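Local coordinates for protein 2-methyl-3-hydroxypyridine-5-carboxylic acid oxygenase (Mesorhizobium loti, PDB 3ALJ) that probably uses its bound FAD and molecular oxygen to oxygenate 2-methyl-3-hydroxypyridine-5-carboxylic acid and open its pyridine ring, at residues S175-I180 against A265-Y270; L179-V184 against E221-L226; N198-W203 against I212-C217; I240-W245 against C255-A260. One frame throughout, in Å; residues are numbered along the deposited sequence. Where two conformers were deposited one is given.

Contact 1: S175-I180 against A265-Y270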
# COMPACT_ATOMS: atom_id res chain seq x y z
N SER A 175 -3.52 -15.66 -4.42
CA SER A 175 -3.74 -16.67 -3.40
C SER A 175 -5.19 -17.14 -3.30
O SER A 175 -6.12 -16.43 -3.70
CB SER A 175 -3.36 -16.07 -2.03
OG SER A 175 -3.20 -17.14 -1.12
N LYS A 176 -5.34 -18.36 -2.77
CA LYS A 176 -6.68 -18.77 -2.28
C LYS A 176 -6.97 -18.15 -0.93
O LYS A 176 -8.16 -17.88 -0.61
CB LYS A 176 -6.73 -20.30 -2.13
CG LYS A 176 -6.57 -21.15 -3.45
CD LYS A 176 -7.26 -20.60 -4.67
CE LYS A 176 -7.45 -21.72 -5.76
NZ LYS A 176 -8.46 -21.31 -6.83
N ASP A 177 -5.93 -17.95 -0.10
CA ASP A 177 -6.19 -17.31 1.19
C ASP A 177 -6.12 -15.78 1.11
O ASP A 177 -5.76 -15.14 0.14
CB ASP A 177 -5.17 -17.83 2.23
CG ASP A 177 -5.33 -19.31 2.51
OD1 ASP A 177 -6.46 -19.89 2.57
OD2 ASP A 177 -4.27 -19.93 2.79
N GLY A 178 -6.79 -15.23 2.15
CA GLY A 178 -6.92 -13.75 2.24
C GLY A 178 -7.45 -13.36 3.62
O GLY A 178 -7.15 -14.02 4.63
N LEU A 179 -8.12 -12.23 3.68
CA LEU A 179 -8.50 -11.71 4.97
C LEU A 179 -9.53 -10.68 4.76
O LEU A 179 -9.90 -10.29 3.62
CB LEU A 179 -7.26 -11.01 5.56
CG LEU A 179 -6.83 -9.63 5.00
CD1 LEU A 179 -5.83 -9.05 6.05
CD2 LEU A 179 -6.38 -9.61 3.59
N ILE A 180 -10.06 -10.28 5.88
CA ILE A 180 -11.23 -9.36 5.92
C ILE A 180 -10.75 -8.12 6.62
O ILE A 180 -10.43 -8.15 7.83
CB ILE A 180 -12.40 -10.02 6.70
CG1 ILE A 180 -12.78 -11.31 6.02
CG2 ILE A 180 -13.56 -8.98 6.69
CD1 ILE A 180 -13.61 -12.27 7.01
N ALA A 265 -18.24 -5.93 3.87
CA ALA A 265 -17.04 -6.73 4.11
C ALA A 265 -16.71 -7.71 3.01
O ALA A 265 -17.56 -8.43 2.51
CB ALA A 265 -17.23 -7.52 5.47
N ARG A 266 -15.40 -7.78 2.69
CA ARG A 266 -14.99 -8.74 1.67
C ARG A 266 -13.84 -9.61 2.26
O ARG A 266 -13.01 -9.07 3.03
CB ARG A 266 -14.43 -8.03 0.44
CG ARG A 266 -15.56 -7.32 -0.39
CD ARG A 266 -14.88 -6.73 -1.76
NE ARG A 266 -13.64 -6.05 -1.41
CZ ARG A 266 -13.56 -4.85 -0.82
NH1 ARG A 266 -14.69 -4.12 -0.69
NH2 ARG A 266 -12.38 -4.35 -0.41
N TYR A 267 -13.75 -10.83 1.75
CA TYR A 267 -12.56 -11.69 1.97
C TYR A 267 -11.63 -11.48 0.78
O TYR A 267 -11.82 -12.20 -0.28
CB TYR A 267 -13.01 -13.14 2.16
CG TYR A 267 -11.90 -14.10 2.53
CD1 TYR A 267 -11.27 -14.89 1.55
CD2 TYR A 267 -11.50 -14.23 3.84
CE1 TYR A 267 -10.24 -15.74 1.85
CE2 TYR A 267 -10.49 -15.09 4.20
CZ TYR A 267 -9.87 -15.90 3.23
OH TYR A 267 -8.86 -16.79 3.51
N ASP A 268 -10.70 -10.57 0.88
CA ASP A 268 -9.80 -10.16 -0.26
C ASP A 268 -8.56 -11.06 -0.23
O ASP A 268 -8.08 -11.44 0.80
CB ASP A 268 -9.33 -8.71 -0.14
CG ASP A 268 -10.47 -7.71 -0.33
OD1 ASP A 268 -11.30 -7.97 -1.22
OD2 ASP A 268 -10.38 -6.70 0.41
N LYS A 269 -8.08 -11.43 -1.39
CA LYS A 269 -6.97 -12.36 -1.56
C LYS A 269 -5.71 -11.62 -1.77
O LYS A 269 -5.68 -10.46 -2.22
CB LYS A 269 -7.18 -13.23 -2.85
CG LYS A 269 -8.51 -13.76 -2.95
CD LYS A 269 -8.86 -14.63 -1.81
CE LYS A 269 -10.21 -15.32 -2.19
NZ LYS A 269 -11.38 -14.29 -2.13
N TYR A 270 -4.66 -12.30 -1.36
CA TYR A 270 -3.33 -11.80 -1.64
C TYR A 270 -2.91 -11.98 -3.07
O TYR A 270 -3.39 -12.87 -3.78
CB TYR A 270 -2.28 -12.50 -0.75
CG TYR A 270 -2.65 -12.51 0.72
CD1 TYR A 270 -3.00 -13.64 1.40
CD2 TYR A 270 -2.64 -11.28 1.39
CE1 TYR A 270 -3.33 -13.59 2.75
CE2 TYR A 270 -2.95 -11.18 2.73
CZ TYR A 270 -3.27 -12.33 3.40
OH TYR A 270 -3.56 -12.28 4.80
O HOH W 1 -9.81 -7.44 3.04
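Tyr267 lays one face of its ring against the backbone of Gly178 and Leu179. Leu179 N stands 3.8 Å above the ring plane, offset toward the rim. Gly178 CA makes an off-centre CH-pi contact 4.2 Å from the ring centroid. The ring can turn back over strand 177-180 because CG of Tyr267 is anti to its N (chi1 -174°). Tyr267 OH takes a weak bond from Gly178 N and is also bonded to Ala228 O. At the ring edge, Ile180 CG1 meets Tyr267 CD2 at 3.9 Å, and these two side chains cross at about a right angle. Leu179 and Tyr270 also cross nearly perpendicularly, with Leu179 CD2 3.9 Å from Tyr270 CE2. Gly178 is tightly placed, its CA 3.0 Å from Asp268 O. Leu179 and Asp268 exchange backbone bonds, and a water bridges Leu179 O to Asp268 OD2. Arg266 grips the Asp268 carboxylate side-on with NE and NH2. Ser175 N closes the far end on Tyr270 O at 2.9 Å. This is an antiparallel ladder between strand 170-185 and the outermost strand 267-275 of the seven-stranded sheet, with Leu179 and Tyr270 lining the FAD pocket.

Contact 2: L179-V184 against E221-L226. With FAD (flavin-adenine dinucleotide), chain B.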
# COMPACT_ATOMS: atom_id res chain seq x y z
N LEU A 179 -8.12 -12.23 3.68
CA LEU A 179 -8.50 -11.71 4.97
C LEU A 179 -9.53 -10.68 4.76
O LEU A 179 -9.90 -10.29 3.62
CB LEU A 179 -7.26 -11.01 5.56
CG LEU A 179 -6.83 -9.63 5.00
CD1 LEU A 179 -5.83 -9.05 6.05
CD2 LEU A 179 -6.38 -9.61 3.59
N ILE A 180 -10.06 -10.28 5.88
CA ILE A 180 -11.23 -9.36 5.92
C ILE A 180 -10.75 -8.12 6.62
O ILE A 180 -10.43 -8.15 7.83
CB ILE A 180 -12.40 -10.02 6.70
CG1 ILE A 180 -12.78 -11.31 6.02
CG2 ILE A 180 -13.56 -8.98 6.69
CD1 ILE A 180 -13.61 -12.27 7.01
N ARG A 181 -10.67 -6.95 5.92
CA ARG A 181 -10.18 -5.70 6.50
C ARG A 181 -11.36 -4.73 6.66
O ARG A 181 -12.13 -4.54 5.72
CB ARG A 181 -9.13 -5.12 5.55
CG ARG A 181 -7.81 -5.88 5.44
CD ARG A 181 -6.93 -5.26 4.42
NE ARG A 181 -7.43 -5.60 3.09
CZ ARG A 181 -6.94 -5.07 1.98
NH1 ARG A 181 -5.91 -4.26 2.01
NH2 ARG A 181 -7.48 -5.46 0.82
N LEU A 182 -11.47 -4.17 7.86
CA LEU A 182 -12.63 -3.34 8.16
C LEU A 182 -12.20 -2.18 9.06
O LEU A 182 -11.20 -2.23 9.79
CB LEU A 182 -13.68 -4.12 8.99
CG LEU A 182 -14.02 -5.49 8.48
CD1 LEU A 182 -14.83 -6.37 9.39
CD2 LEU A 182 -14.85 -5.34 7.25
N ILE A 183 -13.00 -1.08 8.98
CA ILE A 183 -12.98 0.02 9.92
C ILE A 183 -14.19 -0.06 10.78
O ILE A 183 -15.36 -0.10 10.25
CB ILE A 183 -12.85 1.39 9.23
CG1 ILE A 183 -11.68 1.51 8.23
CG2 ILE A 183 -12.82 2.51 10.26
CD1 ILE A 183 -10.25 1.23 8.90
N VAL A 184 -13.96 -0.05 12.09
CA VAL A 184 -15.04 0.02 13.12
C VAL A 184 -14.70 1.11 14.11
O VAL A 184 -13.59 1.65 14.19
CB VAL A 184 -15.24 -1.33 13.86
CG1 VAL A 184 -15.65 -2.38 12.81
CG2 VAL A 184 -13.92 -1.77 14.55
N GLU A 221 -11.43 5.74 14.90
CA GLU A 221 -11.48 4.67 13.91
C GLU A 221 -10.43 3.60 14.19
O GLU A 221 -9.24 3.94 14.41
CB GLU A 221 -11.20 5.15 12.50
CG GLU A 221 -12.37 6.09 12.00
CD GLU A 221 -11.97 6.70 10.68
OE1 GLU A 221 -11.00 7.46 10.67
OE2 GLU A 221 -12.69 6.49 9.67
N LEU A 222 -10.89 2.36 14.19
CA LEU A 222 -10.02 1.17 14.41
C LEU A 222 -10.00 0.31 13.11
O LEU A 222 -11.03 -0.02 12.56
CB LEU A 222 -10.60 0.28 15.50
CG LEU A 222 -9.89 -1.06 15.77
CD1 LEU A 222 -8.49 -0.83 16.30
CD2 LEU A 222 -10.71 -1.79 16.86
N TYR A 223 -8.83 -0.03 12.62
CA TYR A 223 -8.62 -0.92 11.45
C TYR A 223 -8.40 -2.30 12.03
O TYR A 223 -7.45 -2.51 12.86
CB TYR A 223 -7.43 -0.33 10.69
CG TYR A 223 -6.77 -1.26 9.65
CD1 TYR A 223 -7.50 -2.18 8.90
CD2 TYR A 223 -5.40 -1.10 9.44
CE1 TYR A 223 -6.79 -3.02 7.95
CE2 TYR A 223 -4.71 -1.90 8.51
CZ TYR A 223 -5.43 -2.81 7.79
OH TYR A 223 -4.77 -3.64 6.86
N LEU A 224 -9.25 -3.21 11.61
CA LEU A 224 -9.06 -4.63 11.94
C LEU A 224 -8.80 -5.44 10.72
O LEU A 224 -9.44 -5.21 9.68
CB LEU A 224 -10.32 -5.25 12.55
CG LEU A 224 -10.73 -4.63 13.90
CD1 LEU A 224 -12.03 -5.28 14.40
CD2 LEU A 224 -9.54 -4.84 14.95
N GLY A 225 -7.89 -6.40 10.81
CA GLY A 225 -7.64 -7.40 9.71
C GLY A 225 -7.95 -8.73 10.31
O GLY A 225 -7.28 -9.14 11.26
N LEU A 226 -8.96 -9.41 9.80
CA LEU A 226 -9.42 -10.72 10.36
C LEU A 226 -8.92 -11.78 9.41
O LEU A 226 -9.41 -11.81 8.23
CB LEU A 226 -10.96 -10.76 10.55
CG LEU A 226 -11.52 -10.23 11.85
CD1 LEU A 226 -11.11 -8.85 12.20
CD2 LEU A 226 -13.12 -10.28 11.73
PA FAD B . -3.85 0.44 -6.70
O1A FAD B . -3.92 0.97 -5.31
O2A FAD B . -4.44 -0.82 -7.00
O5B FAD B . -4.48 1.56 -7.63
C5B FAD B . -4.61 1.37 -9.07
C4B FAD B . -5.69 2.36 -9.43
O4B FAD B . -5.75 2.22 -10.89
C3B FAD B . -7.06 2.03 -8.95
O3B FAD B . -7.73 3.19 -8.43
C2B FAD B . -7.74 1.38 -10.21
O2B FAD B . -9.17 1.57 -10.24
C1B FAD B . -7.16 2.16 -11.34
N9A FAD B . -7.03 1.43 -12.56
C8A FAD B . -6.85 0.07 -12.76
N7A FAD B . -6.69 -0.21 -14.06
C5A FAD B . -6.77 1.00 -14.73
C6A FAD B . -6.59 1.35 -16.07
N6A FAD B . -6.36 0.38 -17.02
N1A FAD B . -6.70 2.64 -16.37
C2A FAD B . -6.98 3.59 -15.46
N3A FAD B . -7.13 3.32 -14.13
C4A FAD B . -6.99 2.01 -13.80
N1 FAD B . 0.80 -1.45 1.58
C2 FAD B . 1.34 -0.68 2.50
O2 FAD B . 2.20 0.18 2.24
N3 FAD B . 0.96 -0.81 3.83
C4 FAD B . -0.02 -1.73 4.22
O4 FAD B . -0.45 -1.71 5.44
C4X FAD B . -0.55 -2.54 3.24
N5 FAD B . -1.48 -3.58 3.60
C5X FAD B . -1.95 -4.43 2.62
C6 FAD B . -2.77 -5.53 2.95
C7 FAD B . -3.29 -6.33 1.98
C7M FAD B . -4.21 -7.52 2.38
C8 FAD B . -2.96 -6.13 0.65
C8M FAD B . -3.50 -7.04 -0.48
C9 FAD B . -2.14 -5.05 0.30
C9A FAD B . -1.58 -4.21 1.30
N10 FAD B . -0.69 -3.10 0.97
C10 FAD B . -0.16 -2.33 1.94
C1' FAD B . -0.28 -2.89 -0.51
C2' FAD B . -1.11 -1.76 -1.09
O2' FAD B . -2.51 -2.07 -0.94
C3' FAD B . -0.85 -1.67 -2.61
O3' FAD B . 0.57 -2.03 -2.82
C4' FAD B . -1.02 -0.33 -3.18
O4' FAD B . -2.43 0.02 -3.02
C5' FAD B . -0.74 -0.30 -4.65
O5' FAD B . -0.96 1.02 -5.13
P FAD B . -1.04 1.20 -6.70
O1P FAD B . -1.33 2.63 -6.90
O2P FAD B . 0.13 0.58 -7.40
O3P FAD B . -2.30 0.30 -7.14
O HOH W 2 -4.29 -2.75 4.00
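Arg181 and Tyr223 point the same way from neighbouring antiparallel strands of the seven-stranded sheet, on the face that meets the dimethylbenzene end of the flavin. The guanidinium of Arg181 lies flat under FAD C7M, which sits 3.6 Å above its plane and over its centre. Arg181 NH1 comes within 3.3 Å of FAD C7. Water 2 lies at the guanidinium edge, in its plane, and links Arg181 NH1 to Tyr223 OH, 3.0 Å from each. Arg181 NH2 is held by a salt bridge to Asp268, so partners at the edge help fix the rotation of the group. The arginine chain bends at chi3 (-75°) after its CD has passed Tyr223 OH at 3.6 Å. The Tyr223 ring is turned 54° from the guanidinium and takes Arg181 CB at its edge. If a leucine stood at Arg181, Asp268 would probably be left without this charged mate and the flavin methyl without its flat support. Leu179 CD2 approaches the same methyl, FAD C7M, from two residues earlier in the strand.

Six backbone bonds join the strands, in the pairs Ile180 with Leu226, Leu182 with Leu224 and Val184 with Leu222. These residues form the other, apolar face. There Val184 CG2 meets Leu224 CD1 and Leu222 CD2, each at 4.0 Å.

Contact 3: N198-W203 against I212-C217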
# COMPACT_ATOMS: atom_id res chain seq x y z
N ASN A 198 -2.23 0.41 21.19
CA ASN A 198 -1.11 -0.30 20.52
C ASN A 198 -1.66 -0.88 19.17
O ASN A 198 -2.82 -1.22 19.03
CB ASN A 198 -0.63 -1.54 21.33
CG ASN A 198 0.08 -1.21 22.64
OD1 ASN A 198 0.47 -2.17 23.39
ND2 ASN A 198 0.23 0.02 22.94
N THR A 199 -0.67 -1.12 18.25
CA THR A 199 -0.87 -2.24 17.28
C THR A 199 -0.71 -3.47 18.09
O THR A 199 0.23 -3.64 18.89
CB THR A 199 0.23 -2.21 16.21
OG1 THR A 199 -0.12 -1.18 15.27
CG2 THR A 199 0.29 -3.58 15.52
N ILE A 200 -1.64 -4.42 17.89
CA ILE A 200 -1.52 -5.76 18.49
C ILE A 200 -1.81 -6.76 17.39
O ILE A 200 -2.96 -6.86 16.85
CB ILE A 200 -2.51 -5.97 19.66
CG1 ILE A 200 -2.45 -4.80 20.65
CG2 ILE A 200 -2.07 -7.28 20.38
CD1 ILE A 200 -3.56 -4.91 21.74
N ASP A 201 -0.81 -7.57 17.03
CA ASP A 201 -0.98 -8.66 16.04
C ASP A 201 -1.26 -9.92 16.80
O ASP A 201 -0.36 -10.47 17.46
CB ASP A 201 0.31 -8.76 15.19
CG ASP A 201 0.09 -9.65 14.02
OD1 ASP A 201 -1.08 -10.11 13.81
OD2 ASP A 201 1.04 -9.91 13.25
N MET A 202 -2.55 -10.31 16.80
CA MET A 202 -3.03 -11.36 17.70
C MET A 202 -3.15 -12.68 16.95
O MET A 202 -4.10 -12.95 16.20
CB MET A 202 -4.42 -11.00 18.24
CG MET A 202 -4.46 -9.61 18.89
SD MET A 202 -6.17 -9.12 19.11
CE MET A 202 -6.03 -7.71 20.27
N TRP A 203 -2.09 -13.51 17.08
CA TRP A 203 -2.04 -14.80 16.34
C TRP A 203 -2.58 -15.96 17.19
O TRP A 203 -2.42 -16.02 18.46
CB TRP A 203 -0.58 -15.17 16.13
CG TRP A 203 0.08 -14.33 15.00
CD1 TRP A 203 0.59 -13.07 15.08
CD2 TRP A 203 0.32 -14.80 13.68
NE1 TRP A 203 1.16 -12.76 13.84
CE2 TRP A 203 0.99 -13.80 12.97
CE3 TRP A 203 -0.01 -15.98 12.99
CZ2 TRP A 203 1.35 -13.94 11.61
CZ3 TRP A 203 0.36 -16.13 11.65
CH2 TRP A 203 1.02 -15.14 10.98
N ILE A 212 -6.08 -11.80 14.34
CA ILE A 212 -6.57 -10.41 14.10
C ILE A 212 -5.35 -9.48 14.24
O ILE A 212 -4.66 -9.48 15.28
CB ILE A 212 -7.63 -9.95 15.13
CG1 ILE A 212 -8.87 -10.81 14.85
CG2 ILE A 212 -7.94 -8.44 15.02
CD1 ILE A 212 -10.19 -10.39 15.70
N LEU A 213 -5.12 -8.61 13.23
CA LEU A 213 -4.20 -7.46 13.42
C LEU A 213 -5.12 -6.30 13.82
O LEU A 213 -6.02 -5.86 13.08
CB LEU A 213 -3.49 -7.18 12.09
CG LEU A 213 -2.55 -5.97 12.22
CD1 LEU A 213 -1.38 -6.37 13.16
CD2 LEU A 213 -1.92 -5.57 10.85
N TYR A 214 -4.83 -5.79 15.01
CA TYR A 214 -5.59 -4.68 15.66
C TYR A 214 -4.77 -3.40 15.49
O TYR A 214 -3.64 -3.30 15.94
CB TYR A 214 -5.77 -5.10 17.17
CG TYR A 214 -6.28 -4.03 18.10
CD1 TYR A 214 -5.43 -3.04 18.63
CD2 TYR A 214 -7.62 -3.97 18.34
CE1 TYR A 214 -5.95 -2.05 19.52
CE2 TYR A 214 -8.18 -3.00 19.22
CZ TYR A 214 -7.31 -2.11 19.75
OH TYR A 214 -7.77 -1.04 20.56
N SER A 215 -5.40 -2.41 14.78
CA SER A 215 -4.62 -1.29 14.24
C SER A 215 -5.35 0.06 14.42
O SER A 215 -6.15 0.49 13.57
CB SER A 215 -4.38 -1.49 12.74
OG SER A 215 -3.70 -2.75 12.56
N PRO A 216 -5.15 0.72 15.57
CA PRO A 216 -5.89 2.04 15.72
C PRO A 216 -5.43 3.06 14.74
O PRO A 216 -4.20 3.34 14.60
CB PRO A 216 -5.61 2.47 17.21
CG PRO A 216 -5.24 1.09 17.87
CD PRO A 216 -4.43 0.32 16.78
N CYS A 217 -6.40 3.79 14.17
CA CYS A 217 -6.08 4.81 13.15
C CYS A 217 -6.07 6.20 13.77
O CYS A 217 -5.42 7.07 13.19
CB CYS A 217 -7.16 4.76 12.01
SG CYS A 217 -7.05 3.25 10.99
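The ring of Tyr214 meets Asn198 edge-on: Asn198 O lies in the ring plane, 3.2 Å from Tyr214 CD1. Ile200 CG1 and Met202 CE approach the same ring obliquely. Ile200 runs alongside Tyr214, pointing the same way, with Ile200 CG1 4.0 Å from Tyr214 CD1. Met202 slants across instead, and its extended chain brings CE to 4.1 Å from Tyr214 CB. The ring reaches these neighbours with CG anti to the backbone N (chi1 169°). Its OH is bonded to Trp196 O, and Leu222 of the next strand also packs on the ring. Pro216 CD touches Asn198 O from the same end of the contact.

The segments are the two strands of a beta hairpin within the seven-stranded sheet. Ile200 with Tyr214 and Met202 with Ile212 are hydrogen-bonded antiparallel pairs, each closed by two backbone bonds. The shortest runs from Met202 N to Ile212 O at 2.7 Å.

Asp201 and Leu213 form the non-hydrogen-bonded pair between them, on the reverse face. Leu213 CD1 rests 3.6 Å from Asp201 CB. The carboxylate of Asp201 is buried, but its charge is met by a salt bridge to Arg211. A weak bond from Trp203 NE1 also reaches Asp201 OD2. On the same face Thr199 CG2 touches Leu213 CD1 at 4.0 Å, while Thr199 OG1 is bonded to Tyr54 OH.

Contact 4: I240-W245 against C255-A260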
# COMPACT_ATOMS: atom_id res chain seq x y z
N ILE A 240 -19.06 -10.97 8.72
CA ILE A 240 -18.25 -11.89 9.58
C ILE A 240 -19.16 -12.82 10.43
O ILE A 240 -20.25 -12.38 10.82
CB ILE A 240 -17.21 -11.13 10.49
CG1 ILE A 240 -17.88 -10.20 11.51
CG2 ILE A 240 -16.22 -10.34 9.62
CD1 ILE A 240 -17.03 -9.97 12.78
N ASP A 241 -18.68 -14.02 10.69
CA ASP A 241 -19.36 -14.97 11.60
C ASP A 241 -18.96 -14.50 13.01
O ASP A 241 -17.83 -14.72 13.43
CB ASP A 241 -18.83 -16.33 11.27
CG ASP A 241 -19.49 -17.46 12.06
OD1 ASP A 241 -19.59 -17.28 13.28
OD2 ASP A 241 -19.76 -18.52 11.46
N LEU A 242 -19.80 -13.71 13.66
CA LEU A 242 -19.44 -13.04 14.89
C LEU A 242 -19.00 -14.05 15.90
O LEU A 242 -17.97 -13.79 16.57
CB LEU A 242 -20.69 -12.32 15.42
CG LEU A 242 -20.44 -11.61 16.72
CD1 LEU A 242 -19.35 -10.44 16.60
CD2 LEU A 242 -21.74 -10.94 17.17
N GLU A 243 -19.71 -15.19 16.06
CA GLU A 243 -19.31 -16.12 17.12
C GLU A 243 -17.93 -16.70 16.99
O GLU A 243 -17.23 -16.87 18.02
CB GLU A 243 -20.37 -17.24 17.25
CG GLU A 243 -20.09 -18.29 18.39
CD GLU A 243 -20.96 -19.55 18.29
OE1 GLU A 243 -21.24 -20.11 17.18
OE2 GLU A 243 -21.37 -20.01 19.38
N VAL A 244 -17.48 -17.01 15.79
CA VAL A 244 -16.19 -17.67 15.66
C VAL A 244 -15.07 -16.67 15.97
O VAL A 244 -14.02 -17.10 16.45
CB VAL A 244 -16.00 -18.33 14.26
CG1 VAL A 244 -15.56 -17.39 13.12
CG2 VAL A 244 -15.16 -19.51 14.31
N TRP A 245 -15.33 -15.39 15.75
CA TRP A 245 -14.31 -14.35 16.04
C TRP A 245 -14.36 -13.98 17.51
O TRP A 245 -13.31 -13.88 18.20
CB TRP A 245 -14.47 -13.11 15.14
CG TRP A 245 -14.01 -13.44 13.69
CD1 TRP A 245 -14.78 -13.76 12.63
CD2 TRP A 245 -12.67 -13.72 13.28
NE1 TRP A 245 -14.03 -14.11 11.53
CE2 TRP A 245 -12.71 -14.16 11.94
CE3 TRP A 245 -11.42 -13.61 13.90
CZ2 TRP A 245 -11.56 -14.45 11.24
CZ3 TRP A 245 -10.29 -13.89 13.20
CH2 TRP A 245 -10.33 -14.33 11.91
N CYS A 255 -15.88 -4.33 19.61
CA CYS A 255 -15.52 -4.01 18.21
C CYS A 255 -15.98 -5.04 17.23
O CYS A 255 -16.37 -4.59 16.11
CB CYS A 255 -13.97 -3.91 18.16
SG CYS A 255 -13.28 -2.61 19.24
N LEU A 256 -15.93 -6.33 17.56
CA LEU A 256 -16.39 -7.36 16.68
C LEU A 256 -17.92 -7.26 16.42
O LEU A 256 -18.37 -7.54 15.31
CB LEU A 256 -15.99 -8.75 17.10
CG LEU A 256 -14.44 -8.97 17.09
CD1 LEU A 256 -14.15 -10.25 17.93
CD2 LEU A 256 -14.00 -9.09 15.68
N ILE A 257 -18.66 -6.84 17.46
CA ILE A 257 -20.11 -6.70 17.24
C ILE A 257 -20.30 -5.60 16.20
O ILE A 257 -21.15 -5.75 15.31
CB ILE A 257 -20.78 -6.36 18.61
CG1 ILE A 257 -20.85 -7.65 19.44
CG2 ILE A 257 -22.22 -5.74 18.39
CD1 ILE A 257 -21.25 -7.41 20.92
N GLU A 258 -19.53 -4.47 16.27
CA GLU A 258 -19.65 -3.43 15.24
C GLU A 258 -19.22 -3.96 13.89
O GLU A 258 -19.87 -3.70 12.85
CB GLU A 258 -18.90 -2.15 15.56
CG GLU A 258 -19.29 -1.61 16.98
CD GLU A 258 -20.79 -1.26 17.04
OE1 GLU A 258 -21.31 -0.75 16.04
OE2 GLU A 258 -21.44 -1.59 18.09
N ALA A 259 -18.20 -4.83 13.86
CA ALA A 259 -17.76 -5.38 12.57
C ALA A 259 -18.74 -6.22 11.85
O ALA A 259 -18.84 -6.25 10.59
CB ALA A 259 -16.42 -6.18 12.77
N ALA A 260 -19.49 -6.99 12.67
CA ALA A 260 -20.47 -7.91 12.14
C ALA A 260 -21.66 -7.19 11.46
O ALA A 260 -22.32 -7.88 10.66
CB ALA A 260 -20.94 -8.87 13.28
O HOH W 3 -19.00 -8.10 8.51
O HOH W 4 -22.37 -10.75 10.45
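Ile240 begins the contact by pressing on Ala260, with Ile240 CG1 3.5 Å from Ala260 CA. The contact joins two short helices, 242-248 and 253-260, together with the residues just before the first. The helices follow each other in the chain and cover the apolar face of the sheet formed by strands 170-185, 221-228 and 211-216. CG1 of Ile240 sits between the backbone N and the carbonyl carbon (chi1 64°), which carries CD1 on toward helix 253-260. There Ile240 CD1 meets Ala259 CB at 3.8 Å and Leu256 CD2 at a looser distance. With a serine in place of Ile240, a gap would probably open beside Ala259 and Leu256, and Ala260 would lose an apolar neighbour. Two waters tie the backbones together. One takes a bond from Ile240 N and gives one to Ala259 O. The other donates to both Ile240 O and Ala260 O.

Asp241 is the N-cap of helix 242-248. Its OD1 accepts from Val244 N at 3.3 Å, met from above the carboxylate plane, and the side chain also forms a salt bridge with Arg234.

Leu242 extends its CG anti to the backbone N. Its CD1 lies 3.3 Å from Leu256 O and also touches Ala260 CB. Its other methyl, CD2, reaches Ile257 CG1.

Trp245 contributes its base and not its indole, which leads away to Ile212 and Leu226. Leu256 CD1 lies 4.0 Å from Trp245 CB and 3.7 Å from Trp245 O.

From the N terminus, strand 170-185 opens both contact 1 and contact 2, which share Leu179 and Ile180. The hairpin of contact 3 comes next and closes by residue 217, nested inside the loop of contact 2. Strand 221-228 then closes contact 2 and lies between strands 211-216 and 170-185 in the sheet. Contact 4 follows in series and packs on contacts 2 and 3 through Leu182, Val184, Leu222, Leu226 and Ile212. Strand 267-275 closes contact 1 last, so contacts 3 and 4 are nested inside its loop. No loop crosses another. Contact 4 also meets contact 1 where Ile240 packs on Ile180.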